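PDB 2YHG: cellulose-binding protein from Saccharophagus degradans, which is of unsettled activity but probably takes part in carbohydrate metabolism, the piece described here including a calcium-binding, nucleoside hydrolase-like domain. Local coordinates for residues T34-M37 and D42-Q45; V48-L51 and E56-L59; R181-L186 and F248-N253. One frame throughout, in Å; residues are numbered along the deposited sequence.

Contact 1. Residues T34-M37 and D42-Q45; sequences TTDM and DDEQ. With CA (calcium ion), chain B.
D43, in the first turn of helix 42-52, grips the calcium ion with both carboxylate oxygens and meets T35, D36 and M37 as it does so. Its OD1 lies 2.4 Å from the calcium. OD2 has two jobs: besides binding the metal it accepts a hydrogen bond from T35, with OG1 to OD2 at 2.7 Å. That hydroxyl comes in on the anti side of OD2, 27° out of the carboxylate plane, a position the threonine reaches with chi1 at 165°, which sets OG1 opposite its own backbone N.

D36 sits at the centre of an inverse gamma turn just past the end of strand 30-35. It offers the calcium a single oxygen, OD1, at 2.6 Å. The two carboxylates stand nearly crosswise, their planes 74° apart, and D36 OD1 comes within 3.1 Å of D43 OD2 because both bind one metal. Behind them M37 packs the joint: its SD lies 3.8 Å from CB of D43 and also touches CG of E44, while its methyl reaches the D43 carbonyl. Y78 and V79 of helix 77-93 lie against M37 as well.

The other side of the calcium is looser and watery. One water bridges to D36 OD2, a second donates to OD1 of the partly exposed D42 at 2.6 Å, so D42 reaches the calcium through a water. W151 O and D244 OD2 bring the ligand atoms to seven.

So many acceptor oxygens crowded together would repel one another; the calcium's charge probably offsets that. The ligand set resembles that of nucleoside hydrolases, where waters on the metal's open side mark the place of sugar hydroxyls and the attacking water; a similar role here is plausible but unproven.

Contact 2. Residues V48-L51 and E56-L59; sequences VRQL and EYDL
The amide of Q50 is set over one face of the Y57 ring, its nitrogen foremost. NE2 stands 3.3 Å above the ring plane, displaced toward the rim, and is 3.4 Å from CE1, with CD1 equally near. The amide plane is almost perpendicular to the ring, at 89°, so the group stands on the ring and does not lie flat along it.

Two torsions of Q50 put it there. CG is anti to the backbone N (chi1 170°), which carries the chain out from helix 42-52, and a bend at chi2 of 67° then brings the amide over Y57. Its rotation is fixed from outside the pair: OE1 takes a hydrogen bond from NE2 of H33, on the neighbouring strand, which leaves NE2 directed at the aromatic face. The Y57 ring is anchored at its far end by OH, bonded to the carbonyl oxygen of F248.

The rest of the contact is apolar. L59 CD2 lies 4.4 Å from CG of Q50 and 4.5 Å from CD2 of L51, though L59 was modelled in two conformers and these light touches hold for one of them. L51 itself leans on I82, L83 and Y86 of helix 77-93.

Polar end on ring, then leucine on leucine: this is how the back half of helix 42-52 folds against residues 57-59. Helix 42-52 is the crossover connection of a beta-alpha-beta unit whose parallel strands, 30-35 and 58-64, are neighbours in the central sheet of the nucleoside hydrolase-like domain.

Contact 3. Residues R181-L186 and F248-N253; sequences RVYDIL and FLHMAN
Y183, midway along strand 180-185, reaches out from the sheet to H250 and M251, the two residues of 248-253 that carry the contact. The later segment starts at F248, whose ring packs on S46, R49 and Q50 of helix 42-52. Its carbonyl oxygen accepts the M251 backbone N at 3.0 Å as well as the Y57 hydroxyl. L249 opens a type I beta turn that runs to A252, closed by A252 N to L249 O at 3.1 Å.

H250 comes next, inside that turn, and points at the sheet. Its CB lies 3.7 Å from CE2 of Y183, and its ring follows: CD2 approaches the tyrosine's CD2 at 3.8 Å. The ring planes meet obliquely at 53°, with centroids 5.3 Å apart, a geometry that is neither a stack nor a T. With chi1 at -172° the imidazole extends on the far side of CB from the H250 nitrogen and runs alongside the tyrosine. There NE2 bonds to the carbonyl oxygen of P259, and W147 of the adjacent strand makes an edge-to-face pair with the ring. Y183 is likewise pinned at its tip, where OH bonds to G268 O.

M251 then supplies the apolar part: its terminal CE lies 4.2 Å from CB of Y183, nearer the root of the tyrosine, and the side chain also rests on W147. Past A252, N253 has moved well clear of the strand, and its OD1 holds a buffer molecule probably left by crystallisation.

The turn L249-A252 thus lies across the central parallel sheet, over strands 146-150 and 180-185, as part of the layer covering one face of an open alpha/beta fold.

From the N terminus, strand 30-35 runs into the calcium loop, and contact 1 closes it as helix 42-52 begins. The same helix then carries the chain back to contact 2, which closes the turn into strand 58-64; the two contacts follow in series and bracket one beta-alpha-beta unit. Contact 3 comes far later, spanning some sixty residues between strand 180-185 and the segment 248-253, again without nesting or crossing. Contacts 2 and 3 touch directly, Q50 and Y57 meeting F248, M251 and A252, whereas contact 1 stays about 6 Å from contact 3 at the nearest atoms. All three reach the same parallel sheet.

Contact 1. Residues T34-M37 and D42-Q45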
loop_
_atom_site.group_PDB
_atom_site.type_symbol
_atom_site.label_atom_id
_atom_site.label_comp_id
_atom_site.label_asym_id
_atom_site.label_seq_id
_atom_site.Cartn_x
_atom_site.Cartn_y
_atom_site.Cartn_z
ATOM N N THR A 34 6.299 1.290 10.115
ATOM C CA THR A 34 7.233 0.863 11.150
ATOM C C THR A 34 8.069 -0.267 10.586
ATOM O O THR A 34 7.547 -1.127 9.866
ATOM C CB THR A 34 6.524 0.476 12.473
ATOM O OG1 THR A 34 5.977 -0.869 12.441
ATOM C CG2 THR A 34 5.414 1.452 12.847
ATOM N N THR A 35 9.378 -0.232 10.818
ATOM C CA THR A 35 10.298 -1.115 10.098
ATOM C C THR A 35 11.445 -1.546 11.003
ATOM O O THR A 35 12.073 -0.701 11.694
ATOM C CB THR A 35 10.850 -0.443 8.806
ATOM O OG1 THR A 35 11.983 -1.185 8.337
ATOM C CG2 THR A 35 11.312 1.007 9.030
ATOM N N ASP A 36 11.769 -2.822 10.953
ATOM C CA ASP A 36 12.882 -3.395 11.700
ATOM C C ASP A 36 14.172 -3.358 10.912
ATOM O O ASP A 36 14.814 -4.379 10.671
ATOM C CB ASP A 36 12.571 -4.828 12.137
ATOM C CG ASP A 36 12.301 -5.765 10.936
ATOM O OD1 ASP A 36 11.906 -5.337 9.872
ATOM O OD2 ASP A 36 12.520 -7.008 11.125
ATOM N N MET A 37 14.603 -2.156 10.534
ATOM C CA MET A 37 15.848 -1.964 9.793
ATOM C C MET A 37 16.984 -2.714 10.448
ATOM O O MET A 37 17.160 -2.686 11.664
ATOM C CB MET A 37 16.191 -0.482 9.736
ATOM C CG MET A 37 15.262 0.327 8.851
ATOM S SD MET A 37 15.655 0.065 7.092
ATOM C CE MET A 37 14.233 0.940 6.352
ATOM N N ASP A 42 15.946 -6.153 2.721
ATOM C CA ASP A 42 14.696 -5.846 2.087
ATOM C C ASP A 42 14.020 -4.605 2.632
ATOM O O ASP A 42 13.403 -3.863 1.850
ATOM C CB ASP A 42 13.799 -7.040 1.863
ATOM C CG ASP A 42 13.198 -7.641 3.049
ATOM O OD1 ASP A 42 13.433 -7.230 4.181
ATOM O OD2 ASP A 42 12.350 -8.585 2.771
ATOM N N ASP A 43 14.132 -4.299 3.913
ATOM C CA ASP A 43 13.496 -3.082 4.421
ATOM C C ASP A 43 14.103 -1.841 3.755
ATOM O O ASP A 43 13.405 -0.849 3.539
ATOM C CB ASP A 43 13.615 -2.972 5.932
ATOM C CG ASP A 43 12.787 -4.016 6.677
ATOM O OD1 ASP A 43 13.138 -5.217 6.579
ATOM O OD2 ASP A 43 11.744 -3.692 7.273
ATOM N N GLU A 44 15.431 -1.855 3.557
ATOM C CA GLU A 44 16.076 -0.754 2.867
ATOM C C GLU A 44 15.559 -0.603 1.447
ATOM O O GLU A 44 15.261 0.510 0.982
ATOM C CB GLU A 44 17.575 -0.955 2.890
ATOM C CG GLU A 44 18.195 -0.937 4.267
ATOM C CD GLU A 44 19.520 -1.660 4.261
ATOM O OE1 GLU A 44 20.457 -1.181 3.591
ATOM O OE2 GLU A 44 19.614 -2.737 4.876
ATOM N N GLN A 45 15.490 -1.718 0.733
ATOM C CA GLN A 45 14.949 -1.740 -0.600
ATOM C C GLN A 45 13.550 -1.125 -0.635
ATOM O O GLN A 45 13.228 -0.306 -1.502
ATOM C CB GLN A 45 14.853 -3.176 -1.096
ATOM C CG GLN A 45 16.171 -3.939 -1.230
ATOM C CD GLN A 45 15.942 -5.376 -1.649
ATOM O OE1 GLN A 45 14.905 -5.977 -1.338
ATOM N NE2 GLN A 45 16.887 -5.953 -2.416
HETATM CA CA CA B . 11.158 -6.204 7.542
HETATM O O HOH W 1 11.698 -8.158 8.981
HETATM O O HOH W 2 12.144 -8.193 6.239
#

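Contact 2. Residues V48-L51 and E56-L59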
loop_
_atom_site.group_PDB
_atom_site.type_symbol
_atom_site.label_atom_id
_atom_site.label_comp_id
_atom_site.label_asym_id
_atom_site.label_seq_id
_atom_site.Cartn_x
_atom_site.Cartn_y
_atom_site.Cartn_z
ATOM N N VAL A 48 13.408 2.660 -0.254
ATOM C CA VAL A 48 13.774 3.364 -1.481
ATOM C C VAL A 48 12.591 3.426 -2.446
ATOM O O VAL A 48 12.290 4.493 -2.991
ATOM C CB VAL A 48 15.013 2.713 -2.124
ATOM C CG1 VAL A 48 15.229 3.287 -3.543
ATOM C CG2 VAL A 48 16.260 2.940 -1.246
ATOM N N ARG A 49 11.920 2.299 -2.663
ATOM C CA ARG A 49 10.763 2.319 -3.556
ATOM C C ARG A 49 9.673 3.247 -3.027
ATOM O O ARG A 49 9.109 4.059 -3.775
ATOM C CB ARG A 49 10.191 0.929 -3.798
ATOM C CG ARG A 49 9.090 0.964 -4.852
ATOM C CD ARG A 49 8.240 -0.276 -4.921
ATOM N NE ARG A 49 9.032 -1.488 -5.191
ATOM C CZ ARG A 49 9.116 -2.140 -6.338
ATOM N NH1 ARG A 49 8.355 -1.840 -7.374
ATOM N NH2 ARG A 49 9.942 -3.169 -6.418
ATOM N N GLN A 50 9.383 3.173 -1.729
ATOM C CA GLN A 50 8.353 4.044 -1.172
ATOM C C GLN A 50 8.735 5.509 -1.421
ATOM O O GLN A 50 7.857 6.341 -1.733
ATOM C CB GLN A 50 8.150 3.781 0.308
ATOM C CG GLN A 50 7.281 4.782 1.057
ATOM C CD GLN A 50 5.816 4.799 0.653
ATOM O OE1 GLN A 50 4.975 4.242 1.366
ATOM N NE2 GLN A 50 5.500 5.436 -0.462
ATOM N N LEU A 51 9.987 5.861 -1.256
ATOM C CA LEU A 51 10.381 7.263 -1.424
ATOM C C LEU A 51 10.190 7.769 -2.842
ATOM O O LEU A 51 9.720 8.888 -3.021
ATOM C CB LEU A 51 11.784 7.494 -0.901
ATOM C CG LEU A 51 11.914 7.364 0.624
ATOM C CD1 LEU A 51 13.395 7.419 0.970
ATOM C CD2 LEU A 51 11.160 8.424 1.338
ATOM N N GLU A 56 2.667 9.988 -4.340
ATOM C CA GLU A 56 1.350 9.371 -4.439
ATOM C C GLU A 56 0.677 9.174 -3.090
ATOM O O GLU A 56 -0.471 8.713 -3.078
ATOM C CB GLU A 56 1.451 7.976 -5.113
ATOM C CG GLU A 56 2.141 7.975 -6.458
ATOM C CD GLU A 56 1.444 8.763 -7.554
ATOM O OE1 GLU A 56 0.218 9.068 -7.441
ATOM O OE2 GLU A 56 2.096 8.953 -8.617
ATOM N N TYR A 57 1.355 9.522 -2.003
ATOM C CA TYR A 57 0.921 9.231 -0.639
ATOM C C TYR A 57 0.981 10.498 0.193
ATOM O O TYR A 57 1.713 11.435 -0.160
ATOM C CB TYR A 57 1.888 8.229 0.038
ATOM C CG TYR A 57 1.954 6.879 -0.630
ATOM C CD1 TYR A 57 2.645 6.685 -1.798
ATOM C CD2 TYR A 57 1.303 5.789 -0.078
ATOM C CE1 TYR A 57 2.747 5.449 -2.378
ATOM C CE2 TYR A 57 1.412 4.528 -0.642
ATOM C CZ TYR A 57 2.141 4.349 -1.785
ATOM O OH TYR A 57 2.312 3.127 -2.378
ATOM N N ASP A 58 0.377 10.442 1.372
ATOM C CA ASP A 58 0.732 11.300 2.477
ATOM C C ASP A 58 1.441 10.457 3.521
ATOM O O ASP A 58 0.815 9.871 4.423
ATOM C CB ASP A 58 -0.485 12.010 3.044
ATOM C CG ASP A 58 -0.865 13.223 2.194
ATOM O OD1 ASP A 58 0.027 14.031 1.850
ATOM O OD2 ASP A 58 -2.054 13.368 1.847
ATOM N N LEU A 59 2.751 10.349 3.356
ATOM C CA LEU A 59 3.565 9.601 4.310
ATOM C C LEU A 59 3.682 10.449 5.581
ATOM O O LEU A 59 4.112 11.589 5.516
ATOM C CB LEU A 59 4.919 9.266 3.663
ATOM C CG LEU A 59 6.004 8.490 4.416
ATOM C CD1 LEU A 59 5.541 7.145 4.850
ATOM C CD2 LEU A 59 7.259 8.389 3.576
#

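Contact 3. Residues R181-L186 and F248-N253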
loop_
_atom_site.group_PDB
_atom_site.type_symbol
_atom_site.label_atom_id
_atom_site.label_comp_id
_atom_site.label_asym_id
_atom_site.label_seq_id
_atom_site.Cartn_x
_atom_site.Cartn_y
_atom_site.Cartn_z
ATOM N N ARG A 181 -5.943 1.705 10.531
ATOM C CA ARG A 181 -5.908 0.417 9.851
ATOM C C ARG A 181 -4.493 -0.107 9.982
ATOM O O ARG A 181 -3.552 0.695 10.006
ATOM C CB ARG A 181 -6.270 0.466 8.384
ATOM C CG ARG A 181 -7.740 0.761 8.084
ATOM C CD ARG A 181 -7.889 2.228 7.784
ATOM N NE ARG A 181 -9.294 2.530 7.374
ATOM C CZ ARG A 181 -10.282 2.817 8.218
ATOM N NH1 ARG A 181 -10.093 2.846 9.517
ATOM N NH2 ARG A 181 -11.417 3.257 7.721
ATOM N N VAL A 182 -4.344 -1.421 10.082
ATOM C CA VAL A 182 -3.026 -2.025 10.177
ATOM C C VAL A 182 -2.798 -2.965 9.007
ATOM O O VAL A 182 -3.636 -3.821 8.704
ATOM C CB VAL A 182 -2.856 -2.788 11.517
ATOM C CG1 VAL A 182 -1.515 -3.531 11.570
ATOM C CG2 VAL A 182 -2.973 -1.814 12.701
ATOM N N TYR A 183 -1.612 -2.829 8.394
ATOM C CA TYR A 183 -1.132 -3.791 7.389
ATOM C C TYR A 183 0.156 -4.387 7.953
ATOM O O TYR A 183 1.178 -3.719 8.029
ATOM C CB TYR A 183 -0.897 -3.107 6.027
ATOM C CG TYR A 183 -0.750 -4.066 4.874
ATOM C CD1 TYR A 183 0.289 -4.986 4.820
ATOM C CD2 TYR A 183 -1.620 -4.038 3.803
ATOM C CE1 TYR A 183 0.451 -5.807 3.724
ATOM C CE2 TYR A 183 -1.466 -4.884 2.688
ATOM C CZ TYR A 183 -0.415 -5.769 2.668
ATOM O OH TYR A 183 -0.166 -6.619 1.607
ATOM N N ASP A 184 0.045 -5.645 8.382
ATOM C CA ASP A 184 1.120 -6.412 9.020
ATOM C C ASP A 184 1.685 -7.375 7.986
ATOM O O ASP A 184 0.961 -8.214 7.462
ATOM C CB ASP A 184 0.495 -7.153 10.204
ATOM C CG ASP A 184 1.301 -8.292 10.781
ATOM O OD1 ASP A 184 2.485 -8.443 10.423
ATOM O OD2 ASP A 184 0.708 -9.028 11.634
ATOM N N ILE A 185 2.978 -7.271 7.690
ATOM C CA ILE A 185 3.639 -8.243 6.825
ATOM C C ILE A 185 4.036 -9.470 7.650
ATOM O O ILE A 185 4.925 -9.397 8.498
ATOM C CB ILE A 185 4.879 -7.645 6.143
ATOM C CG1 ILE A 185 4.476 -6.491 5.203
ATOM C CG2 ILE A 185 5.643 -8.764 5.406
ATOM C CD1 ILE A 185 3.940 -6.949 3.852
ATOM N N LEU A 186 3.340 -10.571 7.389
ATOM C CA LEU A 186 3.692 -11.923 7.817
ATOM C C LEU A 186 3.534 -12.240 9.288
ATOM O O LEU A 186 3.514 -13.431 9.636
ATOM C CB LEU A 186 5.091 -12.328 7.349
ATOM C CG LEU A 186 5.172 -12.645 5.861
ATOM C CD1 LEU A 186 6.596 -12.455 5.321
ATOM C CD2 LEU A 186 4.724 -14.082 5.618
ATOM N N PHE A 248 2.915 -0.922 1.403
ATOM C CA PHE A 248 2.533 0.352 0.798
ATOM C C PHE A 248 1.964 0.232 -0.592
ATOM O O PHE A 248 1.197 1.115 -0.988
ATOM C CB PHE A 248 3.640 1.438 0.827
ATOM C CG PHE A 248 4.913 1.047 0.177
ATOM C CD1 PHE A 248 5.890 0.366 0.892
ATOM C CD2 PHE A 248 5.208 1.434 -1.129
ATOM C CE1 PHE A 248 7.097 0.035 0.307
ATOM C CE2 PHE A 248 6.390 1.051 -1.730
ATOM C CZ PHE A 248 7.345 0.373 -0.987
ATOM N N LEU A 249 2.228 -0.822 -1.342
ATOM C CA LEU A 249 1.584 -0.934 -2.645
ATOM C C LEU A 249 0.072 -1.035 -2.480
ATOM O O LEU A 249 -0.669 -0.640 -3.400
ATOM C CB LEU A 249 2.101 -2.133 -3.446
ATOM C CG LEU A 249 3.583 -2.122 -3.774
ATOM C CD1 LEU A 249 3.875 -3.298 -4.721
ATOM C CD2 LEU A 249 4.015 -0.786 -4.375
ATOM N N HIS A 250 -0.417 -1.538 -1.358
ATOM C CA HIS A 250 -1.858 -1.606 -1.084
ATOM C C HIS A 250 -2.516 -0.232 -1.273
ATOM O O HIS A 250 -3.677 -0.184 -1.712
ATOM C CB HIS A 250 -2.023 -2.119 0.349
ATOM C CG HIS A 250 -3.432 -2.421 0.712
ATOM N ND1 HIS A 250 -4.230 -3.227 -0.053
ATOM C CD2 HIS A 250 -4.150 -2.022 1.793
ATOM C CE1 HIS A 250 -5.410 -3.274 0.535
ATOM N NE2 HIS A 250 -5.394 -2.572 1.664
ATOM N N MET A 251 -1.814 0.838 -0.922
ATOM C CA MET A 251 -2.318 2.187 -0.929
ATOM C C MET A 251 -1.797 3.031 -2.091
ATOM O O MET A 251 -1.961 4.249 -2.077
ATOM C CB MET A 251 -2.050 2.888 0.403
ATOM C CG MET A 251 -2.355 2.055 1.638
ATOM S SD MET A 251 -0.831 1.165 2.135
ATOM C CE MET A 251 -1.314 0.360 3.630
ATOM N N ALA A 252 -1.183 2.421 -3.089
ATOM C CA ALA A 252 -0.511 3.143 -4.150
ATOM C C ALA A 252 -1.454 3.750 -5.176
ATOM O O ALA A 252 -1.006 4.606 -5.943
ATOM C CB ALA A 252 0.468 2.229 -4.855
ATOM N N ASN A 253 -2.671 3.212 -5.319
ATOM C CA ASN A 253 -3.496 3.469 -6.467
ATOM C C ASN A 253 -4.941 3.719 -6.085
ATOM O O ASN A 253 -5.795 2.835 -6.185
ATOM C CB ASN A 253 -3.474 2.283 -7.430
ATOM C CG ASN A 253 -2.116 1.969 -7.956
ATOM O OD1 ASN A 253 -1.579 2.688 -8.789
ATOM N ND2 ASN A 253 -1.567 0.845 -7.543
#